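Long-range contacts in protein SMG-7 (Caenorhabditis elegans, PDB 3ZHE), which works in nonsense-mediated mRNA decay as a heterodimer with SMG-5, through a 14-3-3-like domain of the phosphopeptide-binding type: residues V10-I15 with L26-K31; F81-S86 with L134-L139. One frame throughout, in Å; residues are numbered along the deposited sequence.

Contact 1 of 2, residues V10-I15 with L26-K31; sequences VELRKI and LRHLMK
L12 and H28 mark the closest backbone approach, 6.8 Å between their CA atoms, of two helices that run antiparallel with axes 10.3 Å apart at 169°. Helices 3-14 and 22-35 form the helical hairpin that opens the all-helical 14-3-3-like domain. The H28 imidazole is the main side chain between them, touching E11, L12 and I15. Its CG is anti to the backbone N (chi1 -168°), which sets the start of the ring toward helix 3-14. L12 approaches the ring edge near its plane, CD1 lying 3.5 Å from H28 CD2, and L12 CB meets the same carbon at 3.6 Å. E11 supplies two groups: its carboxylate stands at another part of the rim, OE1 3.8 Å from H28 CE1, with its plane turned 71° from the ring, while its backbone O sits above one face, offset toward the rim. The polar tip of H28 is held by L8, whose carbonyl oxygen is hydrogen-bonded to NE2 one turn before L12. An alanine at H28 would probably leave L8 O without this side-chain partner and open a gap beside L12 and E11. On the buried side, L12 also reaches L29, CD1 to CD2 4.0 Å, and touches Y25 and M32 of helix 22-35. I15 CD1 comes obliquely to within 3.8 Å of H28 CB.

Contact 2 of 2, residues F81-S86 with L134-L139; sequences FLTDLS and LRMGDL
R135, which meets L82 through its CB, extends its guanidinium away from helix 68-92. Over the centre of one face of that group lies L134 CD2, 3.7 Å above the plane, and at the edge is the carboxylate of D138. NH1 and D138 OD2 form a salt bridge 2.5 Å long, with the oxygen only 3° out of the guanidinium plane and met nearly along its C-O axis. W50 of helix 45-63 adds a cation-pi contact to R135, and D138 OD1 has a salt bridge to R141 and a hydrogen bond to Y153 of helix 146-159. The crossing itself is apolar. Segments 81-86 and 134-139 belong to antiparallel helices of the 14-3-3-like domain, whose segment axes approach to 10.7 Å at 159°; segment 134-139 lies in a predicted TPR repeat. L82 is the residue that bridges the gap. Its CD2 enters between R135, M136 and L139, 3.7 Å from R135 CB, 3.6 Å from M136 CG and 3.9 Å from L139 CD1. M136 passes L82 in the opposite direction, its chain folded by bends at chi2 and chi3, both -60°, and its sulfur lies 3.7 Å from L82 CD2. The same SD lies 4.1 Å from T83 OG1; that hydroxyl is hydrogen-bonded to the carbonyl oxygen of I79 in its own helix.

The two contacts follow one another along the chain and join helices 3-14 with 22-35 and 68-92 with 122-142, their centres about 19 Å apart. Helix 22-35 links them: its M30 and L26 pack on F81 of helix 68-92. Contact 1 lies at the outer end, about 33 Å from the chain centre, and is partly buried, mixing leucine packing with a histidine and a carboxylate. Contact 2, about 20 Å from that centre, is buried and meets through aliphatic and thioether groups, while the charges of R135 and D138 pair within their own helix, outside the apolar crossing. Both border the SMG-5 chain, where R27 and K31 pack and D84 hydrogen-bonds to Q125 of SMG-5.

Contact 1 of 2, residues V10-I15 with L26-K31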
loop_
_atom_site.group_PDB
_atom_site.type_symbol
_atom_site.label_atom_id
_atom_site.label_comp_id
_atom_site.label_asym_id
_atom_site.label_seq_id
_atom_site.Cartn_x
_atom_site.Cartn_y
_atom_site.Cartn_z
ATOM N N VAL B 10 -1.046 22.032 24.676
ATOM C CA VAL B 10 -1.839 22.352 25.860
ATOM C C VAL B 10 -3.226 21.727 25.752
ATOM O O VAL B 10 -3.726 21.126 26.706
ATOM C CB VAL B 10 -1.983 23.874 26.057
ATOM C CG1 VAL B 10 -2.974 24.178 27.171
ATOM C CG2 VAL B 10 -0.631 24.503 26.351
ATOM N N GLU B 11 -3.836 21.867 24.579
ATOM C CA GLU B 11 -5.145 21.282 24.316
ATOM C C GLU B 11 -5.106 19.761 24.442
ATOM O O GLU B 11 -6.095 19.135 24.827
ATOM C CB GLU B 11 -5.640 21.687 22.925
ATOM C CG GLU B 11 -5.886 23.179 22.767
ATOM C CD GLU B 11 -5.951 23.608 21.316
ATOM O OE1 GLU B 11 -5.771 22.744 20.432
ATOM O OE2 GLU B 11 -6.179 24.809 21.057
ATOM N N LEU B 12 -3.958 19.174 24.121
ATOM C CA LEU B 12 -3.784 17.731 24.231
ATOM C C LEU B 12 -3.699 17.308 25.692
ATOM O O LEU B 12 -4.344 16.346 26.110
ATOM C CB LEU B 12 -2.525 17.276 23.487
ATOM C CG LEU B 12 -2.169 15.794 23.630
ATOM C CD1 LEU B 12 -3.206 14.915 22.941
ATOM C CD2 LEU B 12 -0.773 15.505 23.097
ATOM N N ARG B 13 -2.901 18.039 26.465
ATOM C CA ARG B 13 -2.681 17.719 27.871
ATOM C C ARG B 13 -3.913 17.988 28.735
ATOM O O ARG B 13 -4.083 17.369 29.784
ATOM C CB ARG B 13 -1.477 18.493 28.414
ATOM N N LYS B 14 -4.763 18.912 28.297
ATOM C CA LYS B 14 -5.996 19.217 29.020
ATOM C C LYS B 14 -6.944 18.023 29.052
ATOM O O LYS B 14 -7.665 17.820 30.030
ATOM C CB LYS B 14 -6.710 20.415 28.393
ATOM C CG LYS B 14 -6.162 21.762 28.811
ATOM C CD LYS B 14 -6.915 22.885 28.127
ATOM C CE LYS B 14 -6.588 24.225 28.754
ATOM N NZ LYS B 14 -7.407 25.318 28.166
ATOM N N ILE B 15 -6.940 17.245 27.973
ATOM C CA ILE B 15 -7.817 16.085 27.828
ATOM C C ILE B 15 -7.616 15.080 28.963
ATOM O O ILE B 15 -6.491 14.674 29.240
ATOM C CB ILE B 15 -7.579 15.381 26.473
ATOM C CG1 ILE B 15 -7.833 16.348 25.314
ATOM C CG2 ILE B 15 -8.456 14.146 26.338
ATOM C CD1 ILE B 15 -7.629 15.731 23.951
ATOM N N LEU B 26 -7.316 10.217 21.004
ATOM C CA LEU B 26 -6.803 9.625 19.769
ATOM C C LEU B 26 -7.011 10.551 18.577
ATOM O O LEU B 26 -6.088 10.803 17.796
ATOM C CB LEU B 26 -7.475 8.276 19.498
ATOM C CG LEU B 26 -7.004 7.076 20.320
ATOM C CD1 LEU B 26 -7.741 5.816 19.890
ATOM C CD2 LEU B 26 -5.503 6.896 20.172
ATOM N N ARG B 27 -8.235 11.052 18.445
ATOM C CA ARG B 27 -8.571 11.958 17.354
ATOM C C ARG B 27 -7.756 13.244 17.432
ATOM O O ARG B 27 -7.335 13.787 16.404
ATOM C CB ARG B 27 -10.067 12.273 17.346
ATOM C CG ARG B 27 -10.945 11.091 16.973
ATOM C CD ARG B 27 -12.353 11.540 16.614
ATOM N NE ARG B 27 -12.983 12.279 17.704
ATOM C CZ ARG B 27 -13.708 11.716 18.664
ATOM N NH1 ARG B 27 -13.896 10.405 18.669
ATOM N NH2 ARG B 27 -14.242 12.464 19.618
ATOM N N HIS B 28 -7.523 13.729 18.648
ATOM C CA HIS B 28 -6.679 14.906 18.810
ATOM C C HIS B 28 -5.237 14.607 18.392
ATOM O O HIS B 28 -4.558 15.461 17.820
ATOM C CB HIS B 28 -6.726 15.435 20.244
ATOM C CG HIS B 28 -6.117 16.793 20.402
ATOM N ND1 HIS B 28 -6.787 17.952 20.079
ATOM C CD2 HIS B 28 -4.892 17.176 20.836
ATOM C CE1 HIS B 28 -6.006 18.991 20.315
ATOM N NE2 HIS B 28 -4.849 18.547 20.774
ATOM N N LEU B 29 -4.776 13.390 18.676
ATOM C CA LEU B 29 -3.452 12.963 18.234
ATOM C C LEU B 29 -3.378 12.918 16.714
ATOM O O LEU B 29 -2.342 13.227 16.129
ATOM C CB LEU B 29 -3.077 11.602 18.823
ATOM C CG LEU B 29 -2.404 11.624 20.197
ATOM C CD1 LEU B 29 -1.895 10.241 20.574
ATOM C CD2 LEU B 29 -1.270 12.640 20.230
ATOM N N MET B 30 -4.481 12.530 16.078
ATOM C CA MET B 30 -4.567 12.550 14.620
ATOM C C MET B 30 -4.440 13.977 14.098
ATOM O O MET B 30 -3.719 14.239 13.125
ATOM C CB MET B 30 -5.887 11.939 14.149
ATOM C CG MET B 30 -5.950 10.426 14.252
ATOM S SD MET B 30 -7.607 9.796 13.935
ATOM C CE MET B 30 -7.261 8.064 13.651
ATOM N N LYS B 31 -5.146 14.895 14.752
ATOM C CA LYS B 31 -5.089 16.303 14.376
ATOM C C LYS B 31 -3.674 16.859 14.513
ATOM O O LYS B 31 -3.201 17.595 13.646
ATOM C CB LYS B 31 -6.061 17.125 15.223
ATOM C CG LYS B 31 -6.048 18.607 14.898
ATOM C CD LYS B 31 -7.028 19.383 15.760
ATOM C CE LYS B 31 -6.952 20.868 15.450
ATOM N NZ LYS B 31 -7.870 21.667 16.305
#

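Contact 2 of 2, residues F81-S86 with L134-L139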
loop_
_atom_site.group_PDB
_atom_site.type_symbol
_atom_site.label_atom_id
_atom_site.label_comp_id
_atom_site.label_asym_id
_atom_site.label_seq_id
_atom_site.Cartn_x
_atom_site.Cartn_y
_atom_site.Cartn_z
ATOM N N PHE B 81 -9.236 2.765 13.829
ATOM C CA PHE B 81 -8.445 3.916 14.260
ATOM C C PHE B 81 -7.033 3.926 13.666
ATOM O O PHE B 81 -6.583 4.945 13.135
ATOM C CB PHE B 81 -8.379 3.994 15.789
ATOM C CG PHE B 81 -9.382 4.936 16.394
ATOM C CD1 PHE B 81 -9.213 6.308 16.294
ATOM C CD2 PHE B 81 -10.485 4.452 17.076
ATOM C CE1 PHE B 81 -10.133 7.176 16.854
ATOM C CE2 PHE B 81 -11.406 5.316 17.640
ATOM C CZ PHE B 81 -11.230 6.679 17.527
ATOM N N LEU B 82 -6.341 2.794 13.748
ATOM C CA LEU B 82 -4.966 2.719 13.258
ATOM C C LEU B 82 -4.881 2.889 11.741
ATOM O O LEU B 82 -4.038 3.646 11.237
ATOM C CB LEU B 82 -4.315 1.404 13.685
ATOM C CG LEU B 82 -2.789 1.342 13.606
ATOM C CD1 LEU B 82 -2.172 2.508 14.359
ATOM C CD2 LEU B 82 -2.287 0.023 14.169
ATOM N N THR B 83 -5.749 2.184 11.018
ATOM C CA THR B 83 -5.800 2.306 9.564
ATOM C C THR B 83 -6.029 3.757 9.157
ATOM O O THR B 83 -5.324 4.299 8.295
ATOM C CB THR B 83 -6.910 1.421 8.964
ATOM O OG1 THR B 83 -6.549 0.043 9.104
ATOM C CG2 THR B 83 -7.113 1.732 7.492
ATOM N N ASP B 84 -7.006 4.388 9.801
ATOM C CA ASP B 84 -7.312 5.784 9.521
ATOM C C ASP B 84 -6.153 6.709 9.874
ATOM O O ASP B 84 -5.966 7.738 9.233
ATOM C CB ASP B 84 -8.597 6.220 10.229
ATOM C CG ASP B 84 -9.839 5.704 9.535
ATOM O OD1 ASP B 84 -9.721 5.247 8.378
ATOM O OD2 ASP B 84 -10.932 5.766 10.137
ATOM N N LEU B 85 -5.375 6.338 10.887
ATOM C CA LEU B 85 -4.169 7.089 11.228
ATOM C C LEU B 85 -3.174 7.044 10.075
ATOM O O LEU B 85 -2.695 8.086 9.612
ATOM C CB LEU B 85 -3.519 6.533 12.497
ATOM C CG LEU B 85 -2.154 7.124 12.859
ATOM C CD1 LEU B 85 -2.257 8.614 13.161
ATOM C CD2 LEU B 85 -1.538 6.378 14.035
ATOM N N SER B 86 -2.875 5.831 9.613
ATOM C CA SER B 86 -1.933 5.648 8.510
ATOM C C SER B 86 -2.372 6.424 7.273
ATOM O O SER B 86 -1.579 7.155 6.666
ATOM C CB SER B 86 -1.792 4.164 8.164
ATOM O OG SER B 86 -0.903 3.978 7.076
ATOM N N LEU B 134 3.891 -2.650 12.639
ATOM C CA LEU B 134 4.063 -3.474 13.833
ATOM C C LEU B 134 2.751 -3.618 14.599
ATOM O O LEU B 134 2.326 -4.730 14.933
ATOM C CB LEU B 134 5.135 -2.873 14.748
ATOM C CG LEU B 134 5.164 -3.378 16.194
ATOM C CD1 LEU B 134 5.600 -4.835 16.267
ATOM C CD2 LEU B 134 6.058 -2.499 17.062
ATOM N N ARG B 135 2.105 -2.488 14.864
ATOM C CA ARG B 135 0.880 -2.486 15.658
ATOM C C ARG B 135 -0.322 -3.082 14.922
ATOM O O ARG B 135 -1.195 -3.690 15.547
ATOM C CB ARG B 135 0.568 -1.082 16.185
ATOM C CG ARG B 135 1.609 -0.556 17.162
ATOM C CD ARG B 135 2.094 -1.662 18.090
ATOM N NE ARG B 135 3.070 -1.179 19.061
ATOM C CZ ARG B 135 3.678 -1.953 19.955
ATOM N NH1 ARG B 135 3.413 -3.252 20.002
ATOM N NH2 ARG B 135 4.553 -1.428 20.802
ATOM N N MET B 136 -0.368 -2.908 13.604
ATOM C CA MET B 136 -1.371 -3.594 12.798
ATOM C C MET B 136 -1.141 -5.095 12.900
ATOM O O MET B 136 -2.090 -5.880 12.905
ATOM C CB MET B 136 -1.309 -3.147 11.336
ATOM C CG MET B 136 -2.029 -1.841 11.053
ATOM S SD MET B 136 -3.785 -1.915 11.462
ATOM C CE MET B 136 -4.330 -3.234 10.379
ATOM N N GLY B 137 0.128 -5.482 12.987
ATOM C CA GLY B 137 0.489 -6.869 13.217
ATOM C C GLY B 137 -0.064 -7.373 14.537
ATOM O O GLY B 137 -0.651 -8.459 14.604
ATOM N N ASP B 138 0.123 -6.577 15.589
ATOM C CA ASP B 138 -0.436 -6.899 16.901
ATOM C C ASP B 138 -1.948 -7.088 16.827
ATOM O O ASP B 138 -2.494 -8.046 17.380
ATOM C CB ASP B 138 -0.107 -5.806 17.923
ATOM C CG ASP B 138 1.311 -5.904 18.453
ATOM O OD1 ASP B 138 1.872 -7.019 18.442
ATOM O OD2 ASP B 138 1.862 -4.871 18.888
ATOM N N LEU B 139 -2.612 -6.167 16.135
ATOM C CA LEU B 139 -4.062 -6.213 15.995
ATOM C C LEU B 139 -4.518 -7.473 15.272
ATOM O O LEU B 139 -5.507 -8.095 15.660
ATOM C CB LEU B 139 -4.573 -4.971 15.266
ATOM C CG LEU B 139 -4.433 -3.651 16.026
ATOM C CD1 LEU B 139 -5.021 -2.506 15.221
ATOM C CD2 LEU B 139 -5.097 -3.747 17.392
#